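Local coordinates for HIAXHD3 (Humicola insolens, PDB 3ZXK), which removes arabinofuranose side chains, probably from xylan, as an exo-acting GH43 arabinofuranosidase, an enzyme type into which endo-xylanase activity has been introduced by engineering, at residues 34-44 and 78-88; 59-69 and 99-110. All blocks are in the same frame, centred on the assembly; numbering follows the deposited sequence. Where two conformers were deposited one is given.

Contact 1. Residues 34-44 and 78-88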
loop_
_atom_site.group_PDB
_atom_site.type_symbol
_atom_site.label_atom_id
_atom_site.label_comp_id
_atom_site.label_asym_id
_atom_site.label_seq_id
_atom_site.Cartn_x
_atom_site.Cartn_y
_atom_site.Cartn_z
ATOM N N SER A 34 -1.008 3.196 -3.612
ATOM C CA SER A 34 -0.203 4.290 -3.066
ATOM C C SER A 34 0.408 3.967 -1.720
ATOM O O SER A 34 -0.190 3.264 -0.879
ATOM C CB SER A 34 -1.083 5.514 -2.911
ATOM O OG SER A 34 -1.654 5.822 -4.154
ATOM N N THR A 35 1.621 4.484 -1.515
ATOM C CA THR A 35 2.428 4.080 -0.367
ATOM C C THR A 35 3.077 5.214 0.422
ATOM O O THR A 35 3.851 4.944 1.309
ATOM C CB THR A 35 3.561 3.144 -0.818
ATOM O OG1 THR A 35 4.034 3.578 -2.102
ATOM C CG2 THR A 35 3.048 1.676 -0.947
ATOM N N PHE A 36 2.786 6.473 0.096
ATOM C CA PHE A 36 3.288 7.581 0.940
ATOM C C PHE A 36 4.825 7.539 1.029
ATOM O O PHE A 36 5.481 7.532 -0.023
ATOM C CB PHE A 36 2.502 7.644 2.281
ATOM C CG PHE A 36 1.023 7.832 2.038
ATOM C CD1 PHE A 36 0.182 6.741 1.752
ATOM C CD2 PHE A 36 0.495 9.131 1.957
ATOM C CE1 PHE A 36 -1.165 6.947 1.444
ATOM C CE2 PHE A 36 -0.847 9.339 1.647
ATOM C CZ PHE A 36 -1.670 8.244 1.405
ATOM N N ALA A 37 5.386 7.493 2.229
ATOM C CA ALA A 37 6.842 7.477 2.395
ATOM C C ALA A 37 7.414 6.069 2.589
ATOM O O ALA A 37 8.588 5.914 2.916
ATOM C CB ALA A 37 7.271 8.409 3.536
ATOM N N TYR A 38 6.613 5.040 2.344
ATOM C CA TYR A 38 7.125 3.658 2.417
ATOM C C TYR A 38 7.932 3.310 1.156
ATOM O O TYR A 38 7.645 3.789 0.074
ATOM C CB TYR A 38 5.969 2.688 2.689
ATOM C CG TYR A 38 5.396 2.918 4.102
ATOM C CD1 TYR A 38 5.942 2.292 5.196
ATOM C CD2 TYR A 38 4.308 3.791 4.326
ATOM C CE1 TYR A 38 5.439 2.504 6.489
ATOM C CE2 TYR A 38 3.794 4.019 5.595
ATOM C CZ TYR A 38 4.358 3.360 6.687
ATOM O OH TYR A 38 3.867 3.568 7.980
ATOM N N SER A 39 9.003 2.571 1.326
ATOM C CA SER A 39 9.995 2.386 0.257
ATOM C C SER A 39 10.422 0.916 0.194
ATOM O O SER A 39 10.935 0.388 1.185
ATOM C CB SER A 39 11.226 3.237 0.588
ATOM O OG SER A 39 12.247 3.041 -0.395
ATOM N N PRO A 40 10.292 0.238 -0.957
ATOM C CA PRO A 40 9.897 0.711 -2.266
ATOM C C PRO A 40 8.447 1.166 -2.276
ATOM O O PRO A 40 7.642 0.751 -1.434
ATOM C CB PRO A 40 10.085 -0.534 -3.174
ATOM C CG PRO A 40 10.000 -1.684 -2.249
ATOM C CD PRO A 40 10.638 -1.200 -0.977
ATOM N N GLY A 41 8.130 1.981 -3.266
ATOM C CA GLY A 41 6.792 2.533 -3.388
ATOM C C GLY A 41 6.031 1.991 -4.580
ATOM O O GLY A 41 6.617 1.389 -5.484
ATOM N N ALA A 42 4.716 2.248 -4.567
ATOM C CA ALA A 42 3.813 1.955 -5.690
ATOM C C ALA A 42 3.777 0.480 -6.059
ATOM O O ALA A 42 4.180 0.097 -7.167
ATOM C CB ALA A 42 4.107 2.824 -6.919
ATOM N N PRO A 43 3.282 -0.355 -5.147
ATOM C CA PRO A 43 3.196 -1.796 -5.436
ATOM C C PRO A 43 2.298 -2.059 -6.631
ATOM O O PRO A 43 1.365 -1.268 -6.913
ATOM C CB PRO A 43 2.494 -2.376 -4.205
ATOM C CG PRO A 43 2.206 -1.257 -3.304
ATOM C CD PRO A 43 2.689 0.019 -3.851
ATOM N N VAL A 44 2.606 -3.156 -7.316
ATOM C CA VAL A 44 1.764 -3.723 -8.364
ATOM C C VAL A 44 1.345 -5.123 -7.912
ATOM O O VAL A 44 2.209 -5.949 -7.562
ATOM C CB VAL A 44 2.494 -3.841 -9.721
ATOM C CG1 VAL A 44 1.573 -4.376 -10.808
ATOM C CG2 VAL A 44 3.017 -2.475 -10.172
ATOM N N ALA A 78 9.483 12.710 5.782
ATOM C CA ALA A 78 8.503 12.879 4.704
ATOM C C ALA A 78 7.241 12.075 5.038
ATOM O O ALA A 78 6.524 11.619 4.147
ATOM C CB ALA A 78 9.085 12.443 3.353
ATOM N N TYR A 79 6.980 11.887 6.329
ATOM C CA TYR A 79 5.765 11.203 6.759
ATOM C C TYR A 79 4.522 11.767 6.079
ATOM O O TYR A 79 4.281 12.981 6.126
ATOM C CB TYR A 79 5.592 11.239 8.282
ATOM C CG TYR A 79 6.462 10.262 9.005
ATOM C CD1 TYR A 79 6.163 8.886 8.990
ATOM C CD2 TYR A 79 7.574 10.700 9.714
ATOM C CE1 TYR A 79 6.966 7.976 9.688
ATOM C CE2 TYR A 79 8.408 9.796 10.388
ATOM C CZ TYR A 79 8.090 8.450 10.394
ATOM O OH TYR A 79 8.912 7.569 11.060
ATOM N N VAL A 80 3.724 10.866 5.487
ATOM C CA VAL A 80 2.411 11.187 4.892
ATOM C C VAL A 80 2.562 12.092 3.651
ATOM O O VAL A 80 1.590 12.655 3.156
ATOM C CB VAL A 80 1.346 11.702 5.918
ATOM C CG1 VAL A 80 -0.070 11.465 5.409
ATOM C CG2 VAL A 80 1.526 11.063 7.270
ATOM N N LYS A 81 3.781 12.223 3.154
ATOM C CA LYS A 81 4.017 12.846 1.859
ATOM C C LYS A 81 4.183 11.734 0.830
ATOM O O LYS A 81 3.383 10.806 0.809
ATOM C CB LYS A 81 5.178 13.849 1.925
ATOM C CG LYS A 81 4.889 15.017 2.890
ATOM C CD LYS A 81 6.032 16.005 2.893
ATOM C CE LYS A 81 5.737 17.197 3.776
ATOM N NZ LYS A 81 6.963 18.020 4.001
ATOM N N GLY A 82 5.185 11.831 -0.033
ATOM C CA GLY A 82 5.460 10.765 -0.984
ATOM C C GLY A 82 4.304 10.451 -1.919
ATOM O O GLY A 82 3.657 11.354 -2.431
ATOM N N ILE A 83 4.087 9.163 -2.156
ATOM C CA ILE A 83 3.185 8.725 -3.202
ATOM C C ILE A 83 1.738 8.728 -2.735
ATOM O O ILE A 83 1.334 7.935 -1.881
ATOM C CB ILE A 83 3.576 7.326 -3.720
ATOM C CG1 ILE A 83 4.978 7.397 -4.341
ATOM C CG2 ILE A 83 2.520 6.779 -4.692
ATOM C CD1 ILE A 83 5.559 6.030 -4.731
ATOM N N TRP A 84 0.996 9.691 -3.276
ATOM C CA TRP A 84 -0.454 9.770 -3.117
ATOM C C TRP A 84 -1.096 9.084 -4.320
ATOM O O TRP A 84 -0.468 8.214 -4.957
ATOM C CB TRP A 84 -0.873 11.218 -2.942
ATOM C CG TRP A 84 -0.579 11.770 -1.570
ATOM C CD1 TRP A 84 0.538 11.538 -0.771
ATOM C CD2 TRP A 84 -1.412 12.701 -0.813
ATOM N NE1 TRP A 84 0.473 12.264 0.396
ATOM C CE2 TRP A 84 -0.696 12.965 0.449
ATOM C CE3 TRP A 84 -2.655 13.285 -1.028
ATOM C CZ2 TRP A 84 -1.215 13.800 1.426
ATOM C CZ3 TRP A 84 -3.175 14.128 -0.042
ATOM C CH2 TRP A 84 -2.471 14.384 1.159
ATOM N N ALA A 85 -2.345 9.403 -4.648
ATOM C CA ALA A 85 -2.975 8.723 -5.782
ATOM C C ALA A 85 -2.187 8.967 -7.059
ATOM O O ALA A 85 -1.920 10.137 -7.418
ATOM C CB ALA A 85 -4.422 9.160 -5.952
ATOM N N SER A 86 -1.814 7.867 -7.704
ATOM C CA SER A 86 -0.968 7.889 -8.901
ATOM C C SER A 86 -1.555 7.005 -9.993
ATOM O O SER A 86 -2.750 6.691 -9.956
ATOM C CB SER A 86 0.450 7.499 -8.489
ATOM O OG SER A 86 0.872 8.341 -7.420
ATOM N N THR A 87 -0.784 6.658 -11.013
ATOM C CA THR A 87 -1.402 5.962 -12.137
ATOM C C THR A 87 -0.384 5.076 -12.853
ATOM O O THR A 87 0.796 5.386 -12.872
ATOM C CB THR A 87 -2.077 6.974 -13.107
ATOM O OG1 THR A 87 -2.807 6.253 -14.093
ATOM C CG2 THR A 87 -1.059 7.870 -13.795
ATOM N N LEU A 88 -0.889 3.993 -13.444
ATOM C CA LEU A 88 -0.072 2.995 -14.141
ATOM C C LEU A 88 -0.861 2.455 -15.318
ATOM O O LEU A 88 -2.055 2.160 -15.175
ATOM C CB LEU A 88 0.218 1.811 -13.231
ATOM C CG LEU A 88 1.042 0.651 -13.795
ATOM C CD1 LEU A 88 2.477 1.134 -13.964
ATOM C CD2 LEU A 88 1.042 -0.532 -12.841
HETATM O O HOH W 1 -2.158 5.274 -6.744
HETATM O O HOH W 2 4.153 7.978 5.158
#
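F36 and I83 meet backbone to backbone in a single antiparallel, hydrogen-bonded bridge of the five-bladed beta-propeller expected of a GH43 enzyme. It ties the loop between strands 28-32 and 41-47 of one blade to the chain entering the next blade at strand 87-91. F36 N donates to I83 O at 2.9 Å, and I83 N returns a bond to F36 O at 3.0 Å with an N-H...O angle of 162°. F36 starts the bend of a type II' turn closed by Y38 N on T35 O. Beside the bridge, G82 CA lies 3.4 Å from F36 O; a CB on this residue would clash with that oxygen, and its positive phi also favours glycine.

Side-chain and water-mediated hydrogen bonds flank the bridge. W84 O accepts from S34 OG and S86 OG, which come from opposite faces of its carbonyl plane; S34 was modelled in two conformers, and its bond is described for the one given. Across the bend, A42 N donates to T35 OG1 in a nearly straight bond (166°). Water 2 links two backbone N-H groups, accepting from A37 N and V80 N.

The aromatic contact lies toward the glycan pocket, where W84 touches bound xylose. With CG anti to its carbonyl carbon (chi1 -58°), F36 carries CE2 over the rim of one indole face, 3.4 Å from W84 NE1, and the two rings are oblique. The rotation of the indole is also restrained, since W84 NE1 donates to V80 O at 3.0 Å, the oxygen lying nearly in the ring plane.

Apolar packing continues along the segments. I83 CD1 fits against G41 CA and lies 4.1 Å from A42 CB. Farther along, V44 and L88 cross at about a right angle, bringing V44 CG2 to 3.8 Å from L88 CD2.

Contact 2. Residues 59-69 and 99-110; sequences SVPRLNFGSNY and WYGCVEGRTYLW
Y69 OH gives its hydrogen to E104 OE2 at 2.6 Å, on the anti side of the carboxylate, and is also hydrogen-bonded to G82 N. E104 stands in the type I' turn of a beta-hairpin, strands 96-103 and 106-113 of a propeller blade, and the 59-69 loop lies across one face of that hairpin.

The second polar bond is W110 NE1 to N64 OD1, 3.0 Å long and bent to 140° at the hydrogen. The oxygen sits in the indole plane, whereas the amide itself is turned 87° from it. H133 of the adjoining strand 132-137 also meets the W110 ring.

V60 is wedged between two tryptophans. Its CG2 lies 3.8 Å from the centroid of the six-membered ring of W99, over the face, and 4.0 Å from that of the five-membered ring of W110. P61 adds CD at 3.5 Å from W110 CZ3. An alanine in place of W110 would probably leave N64 OD1 without this donor and open a gap beside V60 and P61.

F65 packs against V103 and Y108. V103 CG2 sits 3.8 Å above the centre of the F65 ring; this branch is anti to the carbonyl carbon of V103, while CG1 goes to F65 CB and Y69 OH. F65 turns an edge to the face of Y108, a T-shaped pair with ring planes at 63°.

S59 and V60 form a classic beta bulge opposite G41. There S59 O is buried with no hydrogen-bond partner in the model, 3.4 Å from W110 CB.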
loop_
_atom_site.group_PDB
_atom_site.type_symbol
_atom_site.label_atom_id
_atom_site.label_comp_id
_atom_site.label_asym_id
_atom_site.label_seq_id
_atom_site.Cartn_x
_atom_site.Cartn_y
_atom_site.Cartn_z
ATOM N N SER A 59 6.689 -0.137 -8.500
ATOM C CA SER A 59 7.121 0.778 -9.595
ATOM C C SER A 59 8.238 1.754 -9.206
ATOM O O SER A 59 8.910 2.277 -10.083
ATOM C CB SER A 59 5.923 1.587 -10.099
ATOM O OG SER A 59 4.992 0.739 -10.712
ATOM N N VAL A 60 8.391 2.002 -7.899
ATOM C CA VAL A 60 9.422 2.949 -7.445
ATOM C C VAL A 60 10.357 2.227 -6.468
ATOM O O VAL A 60 10.154 2.243 -5.253
ATOM C CB VAL A 60 8.775 4.225 -6.861
ATOM C CG1 VAL A 60 9.840 5.269 -6.513
ATOM C CG2 VAL A 60 7.793 4.838 -7.846
ATOM N N PRO A 61 11.392 1.567 -6.992
ATOM C CA PRO A 61 12.216 0.734 -6.106
ATOM C C PRO A 61 12.922 1.497 -4.996
ATOM O O PRO A 61 13.209 0.891 -3.958
ATOM C CB PRO A 61 13.212 0.061 -7.060
ATOM C CG PRO A 61 13.064 0.730 -8.395
ATOM C CD PRO A 61 11.654 1.279 -8.418
ATOM N N ARG A 62 13.232 2.772 -5.204
ATOM C CA ARG A 62 13.740 3.622 -4.119
ATOM C C ARG A 62 13.176 4.993 -4.416
ATOM O O ARG A 62 13.203 5.421 -5.569
ATOM C CB ARG A 62 15.264 3.662 -4.105
ATOM C CG ARG A 62 15.850 4.551 -3.022
ATOM C CD ARG A 62 17.363 4.408 -2.984
ATOM N NE ARG A 62 17.948 5.266 -1.950
ATOM C CZ ARG A 62 18.165 4.887 -0.696
ATOM N NH1 ARG A 62 17.882 3.637 -0.313
ATOM N NH2 ARG A 62 18.668 5.761 0.175
ATOM N N LEU A 63 12.665 5.679 -3.401
ATOM C CA LEU A 63 11.972 6.947 -3.606
ATOM C C LEU A 63 13.011 7.978 -3.999
ATOM O O LEU A 63 13.989 8.150 -3.308
ATOM C CB LEU A 63 11.223 7.359 -2.320
ATOM C CG LEU A 63 10.325 6.242 -1.727
ATOM C CD1 LEU A 63 9.507 6.776 -0.553
ATOM C CD2 LEU A 63 9.377 5.660 -2.771
ATOM N N ASN A 64 12.788 8.670 -5.114
ATOM C CA ASN A 64 13.727 9.660 -5.642
ATOM C C ASN A 64 13.174 11.081 -5.637
ATOM O O ASN A 64 13.506 11.897 -6.502
ATOM C CB ASN A 64 14.143 9.259 -7.064
ATOM C CG ASN A 64 12.986 9.324 -8.072
ATOM O OD1 ASN A 64 11.857 8.892 -7.791
ATOM N ND2 ASN A 64 13.282 9.835 -9.268
ATOM N N PHE A 65 12.377 11.385 -4.637
ATOM C CA PHE A 65 11.603 12.613 -4.635
ATOM C C PHE A 65 12.224 13.721 -3.802
ATOM O O PHE A 65 11.646 14.803 -3.673
ATOM C CB PHE A 65 10.192 12.346 -4.134
ATOM C CG PHE A 65 9.555 11.119 -4.723
ATOM C CD1 PHE A 65 9.490 10.965 -6.105
ATOM C CD2 PHE A 65 9.001 10.130 -3.907
ATOM C CE1 PHE A 65 8.878 9.851 -6.677
ATOM C CE2 PHE A 65 8.388 9.011 -4.479
ATOM C CZ PHE A 65 8.350 8.855 -5.859
ATOM N N GLY A 66 13.400 13.474 -3.234
ATOM C CA GLY A 66 14.054 14.476 -2.404
ATOM C C GLY A 66 14.757 13.879 -1.208
ATOM O O GLY A 66 14.512 12.733 -0.819
ATOM N N SER A 67 15.646 14.666 -0.613
ATOM C CA SER A 67 16.513 14.159 0.452
ATOM C C SER A 67 15.749 13.804 1.732
ATOM O O SER A 67 16.202 12.972 2.497
ATOM C CB SER A 67 17.643 15.143 0.748
ATOM O OG SER A 67 17.131 16.431 1.031
ATOM N N ASN A 68 14.558 14.381 1.944
ATOM C CA ASN A 68 13.823 14.029 3.163
ATOM C C ASN A 68 13.287 12.599 3.124
ATOM O O ASN A 68 12.952 12.060 4.158
ATOM C CB ASN A 68 12.682 15.018 3.453
ATOM C CG ASN A 68 13.163 16.312 4.116
ATOM O OD1 ASN A 68 14.270 16.401 4.697
ATOM N ND2 ASN A 68 12.318 17.327 4.047
ATOM N N TYR A 69 13.208 11.999 1.935
ATOM C CA TYR A 69 12.792 10.602 1.822
ATOM C C TYR A 69 13.820 9.611 2.354
ATOM O O TYR A 69 13.496 8.441 2.488
ATOM C CB TYR A 69 12.358 10.276 0.365
ATOM C CG TYR A 69 11.081 11.026 0.082
ATOM C CD1 TYR A 69 9.839 10.494 0.416
ATOM C CD2 TYR A 69 11.125 12.346 -0.414
ATOM C CE1 TYR A 69 8.682 11.238 0.236
ATOM C CE2 TYR A 69 9.962 13.099 -0.595
ATOM C CZ TYR A 69 8.742 12.531 -0.278
ATOM O OH TYR A 69 7.603 13.268 -0.442
ATOM N N TRP A 99 4.404 4.397 -15.038
ATOM C CA TRP A 99 3.862 4.836 -13.749
ATOM C C TRP A 99 4.101 6.326 -13.624
ATOM O O TRP A 99 5.241 6.774 -13.737
ATOM C CB TRP A 99 4.563 4.085 -12.584
ATOM C CG TRP A 99 4.065 4.559 -11.232
ATOM C CD1 TRP A 99 2.960 4.087 -10.552
ATOM C CD2 TRP A 99 4.575 5.662 -10.430
ATOM N NE1 TRP A 99 2.755 4.795 -9.390
ATOM C CE2 TRP A 99 3.705 5.760 -9.259
ATOM C CE3 TRP A 99 5.642 6.541 -10.548
ATOM C CZ2 TRP A 99 3.921 6.694 -8.253
ATOM C CZ3 TRP A 99 5.835 7.494 -9.537
ATOM C CH2 TRP A 99 4.997 7.564 -8.412
ATOM N N TYR A 100 3.046 7.099 -13.394
ATOM C CA TYR A 100 3.257 8.523 -13.125
ATOM C C TYR A 100 2.694 8.813 -11.739
ATOM O O TYR A 100 1.594 8.332 -11.408
ATOM C CB TYR A 100 2.494 9.411 -14.106
ATOM C CG TYR A 100 2.922 9.360 -15.551
ATOM C CD1 TYR A 100 2.470 8.347 -16.408
ATOM C CD2 TYR A 100 3.773 10.356 -16.077
ATOM C CE1 TYR A 100 2.865 8.319 -17.751
ATOM C CE2 TYR A 100 4.169 10.330 -17.417
ATOM C CZ TYR A 100 3.705 9.313 -18.240
ATOM O OH TYR A 100 4.086 9.263 -19.566
ATOM N N GLY A 101 3.384 9.678 -11.006
ATOM C CA GLY A 101 2.839 10.155 -9.726
ATOM C C GLY A 101 3.384 11.531 -9.395
ATOM O O GLY A 101 4.592 11.757 -9.531
ATOM N N CYS A 102 2.516 12.435 -8.929
ATOM C CA CYS A 102 2.954 13.752 -8.470
ATOM C C CYS A 102 3.345 13.689 -7.008
ATOM O O CYS A 102 2.561 13.240 -6.172
ATOM C CB CYS A 102 1.850 14.807 -8.654
ATOM S SG CYS A 102 2.423 16.420 -8.037
ATOM N N VAL A 103 4.556 14.135 -6.698
ATOM C CA VAL A 103 5.047 14.152 -5.327
ATOM C C VAL A 103 5.626 15.530 -5.100
ATOM O O VAL A 103 6.535 15.970 -5.826
ATOM C CB VAL A 103 6.143 13.065 -5.092
ATOM C CG1 VAL A 103 6.656 13.134 -3.654
ATOM C CG2 VAL A 103 5.578 11.673 -5.381
ATOM N N GLU A 104 5.062 16.212 -4.101
ATOM C CA GLU A 104 5.465 17.561 -3.709
ATOM C C GLU A 104 5.696 18.470 -4.927
ATOM O O GLU A 104 6.777 19.057 -5.116
ATOM C CB GLU A 104 6.679 17.518 -2.787
ATOM C CG GLU A 104 6.436 16.669 -1.541
ATOM C CD GLU A 104 7.565 16.779 -0.547
ATOM O OE1 GLU A 104 7.793 17.898 -0.017
ATOM O OE2 GLU A 104 8.224 15.759 -0.306
ATOM N N GLY A 105 4.663 18.544 -5.757
ATOM C CA GLY A 105 4.595 19.551 -6.814
ATOM C C GLY A 105 5.254 19.216 -8.145
ATOM O O GLY A 105 5.165 20.009 -9.059
ATOM N N ARG A 106 5.904 18.058 -8.275
ATOM C CA ARG A 106 6.445 17.613 -9.588
ATOM C C ARG A 106 5.947 16.207 -9.880
ATOM O O ARG A 106 5.714 15.442 -8.960
ATOM C CB ARG A 106 7.971 17.567 -9.612
ATOM C CG ARG A 106 8.651 18.871 -9.265
ATOM C CD ARG A 106 10.162 18.706 -9.317
ATOM N NE ARG A 106 10.718 19.150 -10.594
ATOM C CZ ARG A 106 12.024 19.179 -10.866
ATOM N NH1 ARG A 106 12.898 18.770 -9.954
ATOM N NH2 ARG A 106 12.462 19.606 -12.047
ATOM N N THR A 107 5.849 15.851 -11.156
ATOM C CA THR A 107 5.339 14.557 -11.548
ATOM C C THR A 107 6.485 13.691 -12.059
ATOM O O THR A 107 7.264 14.122 -12.914
ATOM C CB THR A 107 4.247 14.725 -12.619
ATOM O OG1 THR A 107 3.198 15.519 -12.071
ATOM C CG2 THR A 107 3.666 13.357 -13.014
ATOM N N TYR A 108 6.580 12.475 -11.527
ATOM C CA TYR A 108 7.700 11.569 -11.807
ATOM C C TYR A 108 7.190 10.408 -12.633
ATOM O O TYR A 108 6.099 9.888 -12.338
ATOM C CB TYR A 108 8.282 11.031 -10.491
ATOM C CG TYR A 108 8.914 12.119 -9.672
ATOM C CD1 TYR A 108 8.151 12.927 -8.809
ATOM C CD2 TYR A 108 10.284 12.356 -9.761
ATOM C CE1 TYR A 108 8.735 13.951 -8.076
ATOM C CE2 TYR A 108 10.888 13.365 -9.007
ATOM C CZ TYR A 108 10.109 14.158 -8.177
ATOM O OH TYR A 108 10.710 15.165 -7.453
ATOM N N LEU A 109 7.936 10.045 -13.684
ATOM C CA LEU A 109 7.630 8.886 -14.498
ATOM C C LEU A 109 8.661 7.805 -14.257
ATOM O O LEU A 109 9.857 8.045 -14.405
ATOM C CB LEU A 109 7.655 9.246 -15.988
ATOM C CG LEU A 109 7.617 8.063 -16.937
ATOM C CD1 LEU A 109 6.344 7.236 -16.747
ATOM C CD2 LEU A 109 7.745 8.586 -18.366
ATOM N N TRP A 110 8.180 6.624 -13.871
ATOM C CA TRP A 110 9.011 5.436 -13.764
ATOM C C TRP A 110 8.492 4.408 -14.729
ATOM O O TRP A 110 7.260 4.251 -14.865
ATOM C CB TRP A 110 8.941 4.872 -12.353
ATOM C CG TRP A 110 9.794 5.590 -11.341
ATOM C CD1 TRP A 110 9.557 6.833 -10.727
ATOM C CD2 TRP A 110 11.062 5.108 -10.798
ATOM N NE1 TRP A 110 10.564 7.131 -9.848
ATOM C CE2 TRP A 110 11.517 6.116 -9.851
ATOM C CE3 TRP A 110 11.841 3.970 -11.004
ATOM C CZ2 TRP A 110 12.711 5.970 -9.138
ATOM C CZ3 TRP A 110 13.040 3.829 -10.294
ATOM C CH2 TRP A 110 13.459 4.801 -9.369
#

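Both contacts are largely buried, but contact 1 lies about 7 Å from the chain centre and contact 2 about 15 Å, measured between centres. They reach the same blade through neighbouring strands 87-91 and 96-103. Contact 1 relies on backbone bonding, glycine and waters, and takes in a glycan-pocket residue; contact 2 makes no backbone hydrogen bond between its segments and depends on aromatic faces, with a charged group at its exposed turn. They also join directly: G41 N lies 2.8 Å from V60 O, a probable hydrogen bond, and A78 CB packs on Y69 CE1 at 3.4 Å. W99, of contact 2, also touches the side chains of A42 and I83 of contact 1.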